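Local structure of uncharacterized protein DUF305 (Deinococcus radiodurans R1, 3BT5) at residues 17-21 and 61-65; 34-40 and 98-104; 122-126 and 138-142. The protein is of unknown function, its mainly helical chain belonging to the DUF305 family, which is grouped with the ferritin-like four-helix bundles. One frame throughout, in Å; residues are numbered along the deposited sequence.

Interaction 1: 17-21 and 61-65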
ATOM      1  N   VAL A  17       6.325  -7.733  -8.395  1.00 12.98           N
ATOM      2  CA  VAL A  17       5.398  -8.389  -7.482  1.00 12.87           C
ATOM      3  C   VAL A  17       6.002  -8.506  -6.084  1.00 12.98           C
ATOM      4  O   VAL A  17       5.315  -8.259  -5.076  1.00 13.83           O
ATOM      5  CB  VAL A  17       4.923  -9.743  -8.061  1.00 13.96           C
ATOM      6  CG1 VAL A  17       4.010 -10.486  -7.064  1.00 15.88           C
ATOM      7  CG2 VAL A  17       4.156  -9.487  -9.367  1.00 16.23           C
ATOM      8  N   GLN A  18       7.281  -8.864  -5.993  1.00 12.96           N
ATOM      9  CA  GLN A  18       7.912  -8.957  -4.673  1.00 13.72           C
ATOM     10  C   GLN A  18       7.847  -7.608  -3.947  1.00 13.57           C
ATOM     11  O   GLN A  18       7.517  -7.529  -2.752  1.00 14.74           O
ATOM     12  CB  GLN A  18       9.365  -9.385  -4.806  1.00 14.92           C
ATOM     13  CG  GLN A  18       9.518 -10.850  -5.193  1.00 15.39           C
ATOM     14  CD  GLN A  18      10.975 -11.194  -5.520  1.00 17.02           C
ATOM     15  OE1 GLN A  18      11.739 -10.337  -5.996  1.00 18.22           O
ATOM     16  NE2 GLN A  18      11.353 -12.455  -5.310  1.00 19.10           N
ATOM     17  N   HIS A  19       8.199  -6.542  -4.662  1.00 13.34           N
ATOM     18  CA  HIS A  19       8.186  -5.226  -4.036  1.00 13.75           C
ATOM     19  C   HIS A  19       6.794  -4.765  -3.690  1.00 13.46           C
ATOM     20  O   HIS A  19       6.576  -4.174  -2.606  1.00 13.79           O
ATOM     21  CB  HIS A  19       8.813  -4.203  -4.948  1.00 15.36           C
ATOM     22  CG  HIS A  19      10.305  -4.258  -4.971  1.00 15.99           C
ATOM     23  ND1 HIS A  19      11.052  -3.523  -5.870  1.00 20.34           N
ATOM     24  CD2 HIS A  19      11.188  -4.928  -4.198  1.00 20.35           C
ATOM     25  CE1 HIS A  19      12.338  -3.750  -5.651  1.00 23.37           C
ATOM     26  NE2 HIS A  19      12.451  -4.602  -4.648  1.00 22.98           N
ATOM     27  N   MET A  20       5.824  -5.011  -4.575  1.00 12.59           N
ATOM     28  CA  MET A  20       4.468  -4.542  -4.292  0.70 12.08           C
ATOM     29  C   MET A  20       3.856  -5.299  -3.119  1.00 12.20           C
ATOM     30  O   MET A  20       3.055  -4.748  -2.370  1.00 13.19           O
ATOM     31  CB  MET A  20       3.585  -4.665  -5.529  0.70 13.94           C
ATOM     32  CG  MET A  20       2.282  -3.954  -5.400  0.70 14.28           C
ATOM     33  SD  MET A  20       2.411  -2.160  -5.122  0.70 15.82           S
ATOM     34  CE  MET A  20       3.157  -1.667  -6.679  0.70 18.95           C
ATOM     35  N   LEU A  21       4.244  -6.563  -2.937  1.00 12.22           N
ATOM     36  CA  LEU A  21       3.687  -7.328  -1.825  1.00 14.04           C
ATOM     37  C   LEU A  21       4.141  -6.677  -0.513  1.00 13.44           C
ATOM     38  O   LEU A  21       3.340  -6.506   0.417  1.00 15.38           O
ATOM     39  CB  LEU A  21       4.116  -8.791  -1.935  1.00 14.35           C
ATOM     40  CG  LEU A  21       3.647  -9.726  -0.818  1.00 15.04           C
ATOM     41  CD1 LEU A  21       2.146  -9.732  -0.686  1.00 16.14           C
ATOM     42  CD2 LEU A  21       4.160 -11.139  -1.126  1.00 16.95           C
ATOM     43  N   MET A  61      -0.958 -11.509  -5.190  1.00 14.46           N
ATOM     44  CA  MET A  61       0.487 -11.457  -5.358  0.70 14.44           C
ATOM     45  C   MET A  61       1.193 -12.668  -4.776  1.00 13.71           C
ATOM     46  O   MET A  61       2.142 -13.205  -5.372  1.00 14.71           O
ATOM     47  CB  MET A  61       1.023 -10.187  -4.703  0.70 13.85           C
ATOM     48  CG  MET A  61       0.532  -8.958  -5.452  0.70 15.08           C
ATOM     49  SD  MET A  61       1.343  -7.458  -4.938  0.70 18.74           S
ATOM     50  CE  MET A  61       0.129  -6.824  -3.860  0.70 16.79           C
ATOM     51  N   GLU A  62       0.743 -13.100  -3.593  1.00 14.33           N
ATOM     52  CA  GLU A  62       1.295 -14.306  -2.977  1.00 15.26           C
ATOM     53  C   GLU A  62       1.093 -15.506  -3.905  1.00 15.63           C
ATOM     54  O   GLU A  62       1.995 -16.328  -4.088  1.00 16.02           O
ATOM     55  CB  GLU A  62       0.604 -14.541  -1.619  1.00 15.09           C
ATOM     56  CG  GLU A  62       1.128 -13.566  -0.563  1.00 15.17           C
ATOM     57  CD  GLU A  62       0.228 -13.392   0.662  1.00 15.92           C
ATOM     58  OE1 GLU A  62      -0.979 -13.772   0.647  1.00 16.65           O
ATOM     59  OE2 GLU A  62       0.730 -12.835   1.661  1.00 20.27           O
ATOM     60  N   ALA A  63      -0.100 -15.609  -4.478  1.00 15.59           N
ATOM     61  CA  ALA A  63      -0.390 -16.747  -5.362  1.00 16.37           C
ATOM     62  C   ALA A  63       0.520 -16.714  -6.587  1.00 16.84           C
ATOM     63  O   ALA A  63       1.025 -17.736  -7.024  1.00 17.88           O
ATOM     64  CB  ALA A  63      -1.841 -16.723  -5.785  1.00 18.90           C
ATOM     65  N   MET A  64       0.743 -15.519  -7.124  0.70 16.84           N
ATOM     66  CA  MET A  64       1.619 -15.364  -8.277  0.70 17.78           C
ATOM     67  C   MET A  64       3.033 -15.837  -7.967  0.70 18.50           C
ATOM     68  O   MET A  64       3.639 -16.565  -8.744  0.70 19.33           O
ATOM     69  CB  MET A  64       1.670 -13.898  -8.658  0.70 22.80           C
ATOM     70  CG  MET A  64       1.252 -13.677 -10.054  0.70 20.25           C
ATOM     71  SD  MET A  64       1.122 -11.945 -10.489  0.70 21.04           S
ATOM     72  CE  MET A  64      -0.611 -11.861 -10.935  0.70 20.15           C
ATOM     73  N   LEU A  65       3.581 -15.368  -6.846  1.00 17.27           N
ATOM     74  CA  LEU A  65       4.925 -15.749  -6.472  1.00 18.16           C
ATOM     75  C   LEU A  65       4.961 -17.269  -6.256  1.00 18.07           C
ATOM     76  O   LEU A  65       5.886 -17.925  -6.699  1.00 20.98           O
ATOM     77  CB  LEU A  65       5.395 -15.005  -5.242  1.00 19.16           C
ATOM     78  CG  LEU A  65       5.580 -13.491  -5.441  1.00 17.69           C
ATOM     79  CD1 LEU A  65       6.081 -12.929  -4.118  1.00 21.92           C
ATOM     80  CD2 LEU A  65       6.588 -13.211  -6.548  1.00 18.54           C
TER

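Interaction 2: 34-40 and 98-104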
ATOM      1  N   MET A  34      -4.980   3.147  13.686  1.00 19.70           N
ATOM      2  CA  MET A  34      -6.275   3.851  13.573  1.00 19.07           C
ATOM      3  C   MET A  34      -7.401   3.037  14.175  1.00 21.32           C
ATOM      4  O   MET A  34      -8.295   3.580  14.838  1.00 24.75           O
ATOM      5  CB  MET A  34      -6.617   4.183  12.120  1.00 20.48           C
ATOM      6  CG  MET A  34      -5.682   5.205  11.502  1.00 20.70           C
ATOM      7  SD  MET A  34      -5.680   6.814  12.384  1.00 22.07           S
ATOM      8  CE  MET A  34      -4.199   6.648  13.417  1.00 22.95           C
ATOM      9  N   LEU A  35      -7.383   1.737  13.925  1.00 21.81           N
ATOM     10  CA  LEU A  35      -8.425   0.878  14.488  1.00 25.52           C
ATOM     11  C   LEU A  35      -8.259   0.791  16.002  1.00 25.88           C
ATOM     12  O   LEU A  35      -9.245   0.661  16.736  1.00 28.56           O
ATOM     13  CB  LEU A  35      -8.407  -0.500  13.832  1.00 27.61           C
ATOM     14  CG  LEU A  35      -8.718  -0.364  12.341  1.00 32.07           C
ATOM     15  CD1 LEU A  35      -8.401  -1.642  11.581  1.00 37.16           C
ATOM     16  CD2 LEU A  35     -10.178   0.067  12.179  1.00 34.10           C
ATOM     17  N   GLU A  36      -7.026   0.910  16.483  1.00 24.50           N
ATOM     18  CA  GLU A  36      -6.758   0.878  17.924  0.70 25.56           C
ATOM     19  C   GLU A  36      -7.129   2.180  18.628  1.00 26.33           C
ATOM     20  O   GLU A  36      -7.665   2.149  19.746  1.00 29.46           O
ATOM     21  CB  GLU A  36      -5.280   0.547  18.177  0.70 26.89           C
ATOM     22  CG  GLU A  36      -4.855   0.586  19.648  0.70 30.83           C
ATOM     23  CD  GLU A  36      -5.512  -0.503  20.474  0.70 36.51           C
ATOM     24  OE1 GLU A  36      -5.953  -1.515  19.883  0.70 40.78           O
ATOM     25  OE2 GLU A  36      -5.582  -0.348  21.715  0.70 39.18           O
ATOM     26  N   ARG A  37      -6.875   3.319  17.980  1.00 23.20           N
ATOM     27  CA  ARG A  37      -6.924   4.631  18.653  1.00 24.64           C
ATOM     28  C   ARG A  37      -8.003   5.631  18.233  1.00 26.24           C
ATOM     29  O   ARG A  37      -8.423   6.473  19.034  1.00 28.84           O
ATOM     30  CB  ARG A  37      -5.567   5.337  18.484  1.00 22.94           C
ATOM     31  CG  ARG A  37      -4.391   4.582  19.036  1.00 22.72           C
ATOM     32  CD  ARG A  37      -3.096   5.430  18.899  1.00 21.22           C
ATOM     33  NE  ARG A  37      -3.104   6.588  19.818  1.00 20.18           N
ATOM     34  CZ  ARG A  37      -2.505   7.762  19.610  1.00 19.97           C
ATOM     35  NH1 ARG A  37      -1.831   8.026  18.482  1.00 19.52           N
ATOM     36  NH2 ARG A  37      -2.599   8.699  20.541  1.00 22.54           N
ATOM     37  N   SER A  38      -8.427   5.591  16.979  1.00 26.45           N
ATOM     38  CA  SER A  38      -9.347   6.613  16.497  1.00 28.62           C
ATOM     39  C   SER A  38     -10.747   6.380  17.027  1.00 27.92           C
ATOM     40  O   SER A  38     -11.203   5.234  17.135  1.00 30.57           O
ATOM     41  CB  SER A  38      -9.378   6.671  14.975  1.00 25.76           C
ATOM     42  OG  SER A  38     -10.234   7.712  14.536  1.00 27.49           O
ATOM     43  N   GLN A  39     -11.412   7.473  17.366  1.00 31.94           N
ATOM     44  CA  GLN A  39     -12.807   7.415  17.752  1.00 32.98           C
ATOM     45  C   GLN A  39     -13.684   8.036  16.661  1.00 35.62           C
ATOM     46  O   GLN A  39     -14.885   8.252  16.877  1.00 39.34           O
ATOM     47  CB  GLN A  39     -13.027   8.132  19.085  1.00 37.40           C
ATOM     48  CG  GLN A  39     -12.454   7.386  20.283  1.00 44.86           C
ATOM     49  CD  GLN A  39     -12.845   8.037  21.593  1.00 51.35           C
ATOM     50  OE1 GLN A  39     -12.375   9.128  21.921  1.00 53.33           O
ATOM     51  NE2 GLN A  39     -13.714   7.372  22.349  1.00 54.93           N
ATOM     52  N   GLN A  40     -13.085   8.315  15.497  1.00 32.62           N
ATOM     53  CA  GLN A  40     -13.838   8.813  14.347  1.00 31.87           C
ATOM     54  C   GLN A  40     -14.276   7.624  13.503  1.00 31.24           C
ATOM     55  O   GLN A  40     -13.435   6.917  12.928  1.00 30.10           O
ATOM     56  CB  GLN A  40     -12.995   9.759  13.484  1.00 36.57           C
ATOM     57  CG  GLN A  40     -12.638  11.095  14.105  1.00 40.66           C
ATOM     58  CD  GLN A  40     -13.707  12.142  13.863  1.00 48.59           C
ATOM     59  OE1 GLN A  40     -14.874  11.935  14.185  1.00 53.80           O
ATOM     60  NE2 GLN A  40     -13.311  13.274  13.286  1.00 51.15           N
ATOM     61  N   LEU A  98       1.515  10.091  18.610  1.00 17.22           N
ATOM     62  CA  LEU A  98       1.045  11.477  18.469  1.00 18.79           C
ATOM     63  C   LEU A  98      -0.352  11.618  19.074  1.00 18.46           C
ATOM     64  O   LEU A  98      -1.096  10.637  19.144  1.00 19.22           O
ATOM     65  CB  LEU A  98       0.995  11.858  16.983  1.00 20.12           C
ATOM     66  CG  LEU A  98       2.361  11.979  16.289  1.00 21.44           C
ATOM     67  CD1 LEU A  98       2.136  12.105  14.788  1.00 23.41           C
ATOM     68  CD2 LEU A  98       3.128  13.200  16.838  1.00 26.14           C
ATOM     69  N   PRO A  99      -0.728  12.841  19.488  1.00 19.50           N
ATOM     70  CA  PRO A  99      -2.113  13.057  19.887  1.00 21.04           C
ATOM     71  C   PRO A  99      -3.038  12.540  18.793  1.00 20.51           C
ATOM     72  O   PRO A  99      -2.721  12.654  17.603  1.00 21.68           O
ATOM     73  CB  PRO A  99      -2.213  14.594  20.022  1.00 24.86           C
ATOM     74  CG  PRO A  99      -0.828  15.043  20.344  1.00 25.40           C
ATOM     75  CD  PRO A  99       0.068  14.077  19.549  1.00 22.80           C
ATOM     76  N   VAL A 100      -4.157  11.938  19.171  1.00 21.94           N
ATOM     77  CA  VAL A 100      -4.970  11.192  18.201  1.00 22.68           C
ATOM     78  C   VAL A 100      -5.388  11.994  16.968  1.00 22.00           C
ATOM     79  O   VAL A 100      -5.352  11.488  15.843  1.00 22.42           O
ATOM     80  CB  VAL A 100      -6.187  10.534  18.861  1.00 27.20           C
ATOM     81  CG1 VAL A 100      -7.000   9.780  17.832  1.00 28.22           C
ATOM     82  CG2 VAL A 100      -5.746   9.596  19.969  1.00 29.69           C
ATOM     83  N   GLU A 101      -5.792  13.239  17.157  1.00 23.71           N
ATOM     84  CA  GLU A 101      -6.210  14.047  16.019  1.00 24.88           C
ATOM     85  C   GLU A 101      -5.068  14.270  15.030  1.00 23.35           C
ATOM     86  O   GLU A 101      -5.280  14.243  13.811  1.00 24.18           O
ATOM     87  CB  GLU A 101      -6.802  15.373  16.496  1.00 28.32           C
ATOM     88  CG  GLU A 101      -7.363  15.283  17.918  1.00 39.86           C
ATOM     89  CD  GLU A 101      -6.266  15.285  19.003  1.00 38.87           C
ATOM     90  OE1 GLU A 101      -5.343  16.123  18.934  1.00 47.61           O
ATOM     91  OE2 GLU A 101      -6.329  14.456  19.929  1.00 36.85           O
ATOM     92  N   GLN A 102      -3.847  14.436  15.541  1.00 21.72           N
ATOM     93  CA  GLN A 102      -2.678  14.564  14.677  1.00 20.50           C
ATOM     94  C   GLN A 102      -2.357  13.215  14.028  1.00 18.93           C
ATOM     95  O   GLN A 102      -1.987  13.169  12.853  1.00 19.89           O
ATOM     96  CB  GLN A 102      -1.477  15.050  15.479  1.00 22.76           C
ATOM     97  CG  GLN A 102      -1.614  16.477  15.989  1.00 27.45           C
ATOM     98  CD  GLN A 102      -0.448  16.883  16.868  1.00 29.54           C
ATOM     99  OE1 GLN A 102       0.709  16.527  16.601  1.00 33.13           O
ATOM    100  NE2 GLN A 102      -0.743  17.637  17.930  1.00 34.69           N
ATOM    101  N   ALA A 103      -2.505  12.118  14.773  1.00 17.95           N
ATOM    102  CA  ALA A 103      -2.266  10.780  14.222  1.00 16.05           C
ATOM    103  C   ALA A 103      -3.233  10.461  13.091  1.00 17.27           C
ATOM    104  O   ALA A 103      -2.849   9.841  12.098  1.00 17.12           O
ATOM    105  CB  ALA A 103      -2.361   9.737  15.317  1.00 17.79           C
ATOM    106  N   GLU A 104      -4.489  10.894  13.220  1.00 17.87           N
ATOM    107  CA  GLU A 104      -5.444  10.676  12.133  1.00 18.48           C
ATOM    108  C   GLU A 104      -5.048  11.395  10.851  1.00 18.52           C
ATOM    109  O   GLU A 104      -5.146  10.817   9.747  1.00 19.23           O
ATOM    110  CB  GLU A 104      -6.840  11.141  12.568  1.00 21.93           C
ATOM    111  CG  GLU A 104      -7.428  10.227  13.636  1.00 22.81           C
ATOM    112  CD  GLU A 104      -8.563  10.857  14.409  1.00 27.98           C
ATOM    113  OE1 GLU A 104      -8.732  12.096  14.347  1.00 28.73           O
ATOM    114  OE2 GLU A 104      -9.257  10.095  15.100  1.00 31.28           O
TER
HETATM  115  O   HOH W   1     -10.631  10.179  17.407  1.00 34.57           O

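Interaction 3: 122-126 and 138-142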
ATOM      1  N   THR A 122       3.717   1.155 -10.545  1.00 17.59           N
ATOM      2  CA  THR A 122       2.882   0.259 -11.321  1.00 18.76           C
ATOM      3  C   THR A 122       2.668   0.688 -12.761  1.00 19.86           C
ATOM      4  O   THR A 122       2.572  -0.160 -13.661  1.00 21.28           O
ATOM      5  CB  THR A 122       1.571   0.034 -10.592  1.00 20.24           C
ATOM      6  OG1 THR A 122       1.872  -0.483  -9.286  1.00 19.26           O
ATOM      7  CG2 THR A 122       0.720  -0.945 -11.331  1.00 22.58           C
ATOM      8  N   LEU A 123       2.639   1.990 -13.001  1.00 21.13           N
ATOM      9  CA  LEU A 123       2.387   2.479 -14.364  1.00 22.59           C
ATOM     10  C   LEU A 123       3.300   1.871 -15.426  1.00 23.46           C
ATOM     11  O   LEU A 123       2.814   1.497 -16.494  1.00 26.08           O
ATOM     12  CB  LEU A 123       2.413   4.012 -14.402  1.00 26.83           C
ATOM     13  CG  LEU A 123       1.205   4.640 -13.709  1.00 25.29           C
ATOM     14  CD1 LEU A 123       1.376   6.157 -13.611  1.00 32.32           C
ATOM     15  CD2 LEU A 123      -0.129   4.265 -14.375  1.00 29.02           C
ATOM     16  N   PRO A 124       4.615   1.772 -15.148  1.00 28.18           N
ATOM     17  CA  PRO A 124       5.502   1.149 -16.150  1.00 28.62           C
ATOM     18  C   PRO A 124       5.175  -0.311 -16.483  1.00 29.54           C
ATOM     19  O   PRO A 124       5.542  -0.790 -17.570  1.00 31.08           O
ATOM     20  CB  PRO A 124       6.889   1.266 -15.498  1.00 30.82           C
ATOM     21  CG  PRO A 124       6.759   2.466 -14.572  1.00 31.34           C
ATOM     22  CD  PRO A 124       5.385   2.263 -13.987  1.00 27.16           C
ATOM     23  N   MET A 125       4.495  -1.014 -15.576  1.00 26.99           N
ATOM     24  CA  MET A 125       4.123  -2.408 -15.824  1.00 29.41           C
ATOM     25  C   MET A 125       2.896  -2.533 -16.718  1.00 31.49           C
ATOM     26  O   MET A 125       2.554  -3.636 -17.153  1.00 35.76           O
ATOM     27  CB  MET A 125       3.925  -3.178 -14.510  1.00 26.23           C
ATOM     28  CG  MET A 125       5.126  -3.069 -13.583  1.00 27.52           C
ATOM     29  SD  MET A 125       6.596  -3.873 -14.252  1.00 29.62           S
ATOM     30  CE  MET A 125       5.812  -5.371 -14.792  1.00 27.64           C
ATOM     31  N   LEU A 126       2.228  -1.410 -17.000  1.00 31.27           N
ATOM     32  CA  LEU A 126       1.080  -1.446 -17.912  1.00 36.94           C
ATOM     33  C   LEU A 126       1.481  -1.807 -19.353  1.00 38.39           C
ATOM     34  O   LEU A 126       0.679  -2.366 -20.098  1.00 44.59           O
ATOM     35  CB  LEU A 126       0.261  -0.149 -17.853  1.00 35.88           C
ATOM     36  CG  LEU A 126      -0.424   0.124 -16.502  1.00 36.97           C
ATOM     37  CD1 LEU A 126      -1.368   1.315 -16.586  1.00 42.54           C
ATOM     38  CD2 LEU A 126      -1.171  -1.096 -15.995  1.00 39.60           C
ATOM     39  N   ALA A 138      -1.687  -5.142 -12.330  1.00 17.57           N
ATOM     40  CA  ALA A 138      -1.235  -3.753 -12.370  1.00 17.60           C
ATOM     41  C   ALA A 138      -2.408  -2.790 -12.559  1.00 17.81           C
ATOM     42  O   ALA A 138      -2.511  -1.753 -11.877  1.00 18.43           O
ATOM     43  CB  ALA A 138      -0.209  -3.562 -13.473  1.00 19.63           C
ATOM     44  N   ARG A 139      -3.278  -3.098 -13.510  0.70 19.05           N
ATOM     45  CA  ARG A 139      -4.446  -2.250 -13.713  0.70 21.36           C
ATOM     46  C   ARG A 139      -5.301  -2.167 -12.445  0.70 19.93           C
ATOM     47  O   ARG A 139      -5.743  -1.071 -12.047  0.70 21.12           O
ATOM     48  CB  ARG A 139      -5.242  -2.752 -14.923  0.70 23.40           C
ATOM     49  CG  ARG A 139      -4.416  -2.677 -16.206  0.70 30.37           C
ATOM     50  CD  ARG A 139      -5.213  -2.922 -17.480  0.70 33.58           C
ATOM     51  NE  ARG A 139      -4.361  -2.736 -18.656  0.70 39.80           N
ATOM     52  CZ  ARG A 139      -4.064  -1.552 -19.191  0.70 42.47           C
ATOM     53  NH1 ARG A 139      -4.557  -0.437 -18.666  0.70 43.95           N
ATOM     54  NH2 ARG A 139      -3.274  -1.479 -20.256  0.70 42.50           N
ATOM     55  N   GLN A 140      -5.531  -3.304 -11.793  1.00 20.72           N
ATOM     56  CA  GLN A 140      -6.325  -3.313 -10.543  1.00 21.86           C
ATOM     57  C   GLN A 140      -5.694  -2.462  -9.446  1.00 19.04           C
ATOM     58  O   GLN A 140      -6.383  -1.727  -8.730  1.00 20.20           O
ATOM     59  CB  GLN A 140      -6.568  -4.736 -10.033  1.00 23.89           C
ATOM     60  CG  GLN A 140      -7.474  -5.569 -10.940  1.00 30.35           C
ATOM     61  CD  GLN A 140      -7.391  -7.063 -10.646  1.00 39.49           C
ATOM     62  OE1 GLN A 140      -6.795  -7.483  -9.650  1.00 42.37           O
ATOM     63  NE2 GLN A 140      -7.980  -7.872 -11.522  1.00 44.42           N
ATOM     64  N   ILE A 141      -4.385  -2.581  -9.290  1.00 17.82           N
ATOM     65  CA  ILE A 141      -3.671  -1.783  -8.302  1.00 17.72           C
ATOM     66  C   ILE A 141      -3.865  -0.293  -8.569  1.00 16.94           C
ATOM     67  O   ILE A 141      -4.215   0.465  -7.650  1.00 19.07           O
ATOM     68  CB  ILE A 141      -2.168  -2.137  -8.269  1.00 17.29           C
ATOM     69  CG1 ILE A 141      -1.964  -3.538  -7.682  1.00 18.13           C
ATOM     70  CG2 ILE A 141      -1.370  -1.064  -7.503  1.00 17.54           C
ATOM     71  CD1 ILE A 141      -0.552  -4.087  -7.865  1.00 19.93           C
ATOM     72  N   VAL A 142      -3.655   0.136  -9.818  1.00 17.87           N
ATOM     73  CA  VAL A 142      -3.723   1.558 -10.137  1.00 18.11           C
ATOM     74  C   VAL A 142      -5.138   2.081  -9.857  1.00 19.80           C
ATOM     75  O   VAL A 142      -5.320   3.115  -9.226  1.00 20.05           O
ATOM     76  CB  VAL A 142      -3.268   1.869 -11.602  1.00 20.13           C
ATOM     77  CG1 VAL A 142      -3.587   3.329 -12.002  1.00 24.27           C
ATOM     78  CG2 VAL A 142      -1.786   1.593 -11.779  1.00 24.25           C
TER

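Interaction 1: 17-21 and 61-65
A pair of neighbouring antiparallel bundle helices, 11-37 and 41-68, meets here through the side chains of Val-17, Leu-21, Met-61 and Leu-65, the axes of the two short segments running 9.9 Å apart at 149°. Val-17 is directed at the partner helix. Its CG1 stands anti to the backbone N (chi1 177°) and enters the turn between Met-61 and Leu-65, lying 3.8 Å from Met-61 CB and 3.8 Å from Leu-65 CG. The side chains of Val-17 and Leu-65 overlap while pointing opposite ways. In the modelled conformers Met-61 reaches across to Met-20 and Leu-21, its SD 3.6 Å from Met-20 CB and near the backbone N of Leu-21. Leu-21 CD2 rests 4.0 Å from Leu-65 CD1 and also touches the aliphatic CG of Glu-62, whose chain lies roughly perpendicular to it at the exposed border. On the flank of Gln-18, Leu-65 CD2 packs on the CG methylene, while Gln-18 NE2 is hydrogen-bonded to Pro-71 O. Beyond this apolar seam Met-20 packs on helix 100-122, and Met-61 and Met-64 touch Leu-137 and Glu-133 of helix 132-158.

Interaction 2: 34-40 and 98-104
Arg-37 and Leu-98 make a two-pronged polar link between the end of helix 11-37 and the start of helix 100-122. The guanidinium approaches end-on and places both NH1 and NH2 on the single carbonyl oxygen Leu-98 O, at 2.8 Å each. The oxygen lies in the guanidinium plane, and the two N-H groups converge on it with N-H...O angles near 145°, so both bonds are moderately bent. A bend at chi3 (70°) in the otherwise extended Arg-37 chain turns the group toward this carbonyl. NH1 is also hydrogen-bonded to Leu-95 O, which fixes the rotation of the group further.

The second polar cluster centres on Glu-104. Ser-38 OG donates to Glu-104 OE2 over 2.6 Å, meeting it on the anti side and 31° out of the carboxylate plane. The same hydroxyl accepts from Gln-40 N at 3.1 Å. A water takes the N-H of Gln-39 and donates to Glu-104 OE2, 2.7 Å from it, so that this carboxylate oxygen is gripped by both hydroxyl and water. The CG of Gln-40 packs against the same carboxylate.

Van der Waals contacts lie between the polar links. Val-100 CG2 sits over one face of the Arg-37 guanidinium, 3.3 Å from NH2, and Ala-103 CB approaches NH1 obliquely. Met-34 folds back through bends at chi2 and chi3, bringing SD 3.9 Å from Glu-104 CA and CE near Ala-103 CB.

Two helix ends are thus joined. Ser-38, the first residue to leave helix 11-37, forms an ST turn with Gln-40, the N-cap residue of helix 41-68, while Arg-37 ties that corner to the Leu-98 turn ahead of helix 100-122, an interhelical link at one end of a helical bundle.

Interaction 3: 122-126 and 138-142
In the modelled conformer the guanidinium of Arg-139 has the CD2 methyl of Leu-126 over one face, centred 4.3 Å above its plane. The polar end of the arginine is engaged within its own helix, where NH2 forms a salt bridge with Glu-135. An extended chain from CG to NE carries the group past Leu-126, and the leucine rests on its aliphatic part as well, with CD2 3.6 Å from Arg-139 CG. The same methyl reaches inward to Ala-138 CB, at 3.7 Å, so one leucine branch spans the buried alanine and the exposed arginine.

Thr-122 makes the deeper half of the contact. With chi1 at -57° its methyl, not its hydroxyl, is pressed into the surface of helix 132-158: CG2 lies 3.4 Å from Ala-138 O, 3.5 Å from Ala-138 CB and 3.6 Å from Val-142 CG2. The small alanine allows the backbones to come close here, with the CA atoms of Thr-122 and Ala-138 5.8 Å apart. The buried hydroxyl turns the other way: OG1 is hydrogen-bonded to Ala-118 O one turn earlier in helix 100-122, and Ile-141 CG2 packs against it at 3.7 Å. Farther out, the Leu-123 side chain runs across Val-142, CD2 meeting CG2, while Met-125 adds a looser contact to Ala-138 through its CB.

The contact thus packs the end of helix 100-122 and the turns that follow it against helix 132-158. Helix 11-37 lies alongside both, with Phe-16 touching Thr-122 and Met-125, and Met-20 touching Thr-122 and Ile-141.

Interactions 1 and 3 are neighbours, their centres 13 Å apart, and they adjoin directly, Met-20 CG of helix 11-37 lying 3.8 Å from Ile-141 CD1 of helix 132-158. Interaction 2 has its centre 30 Å from that of interaction 1 and 31 Å from that of interaction 3, on the opposite side of the chain's centre, although it shares helix 11-37 with interaction 1. Along the chain the segments of interactions 1 and 2 alternate, while interaction 3 follows both. Together they involve the four long helices, 11-37, 41-68, 100-122 and 132-158: apolar packing joins them near one end of the bundle, and polar links tie helix ends at the other, an arrangement consistent with the ferritin-like clan.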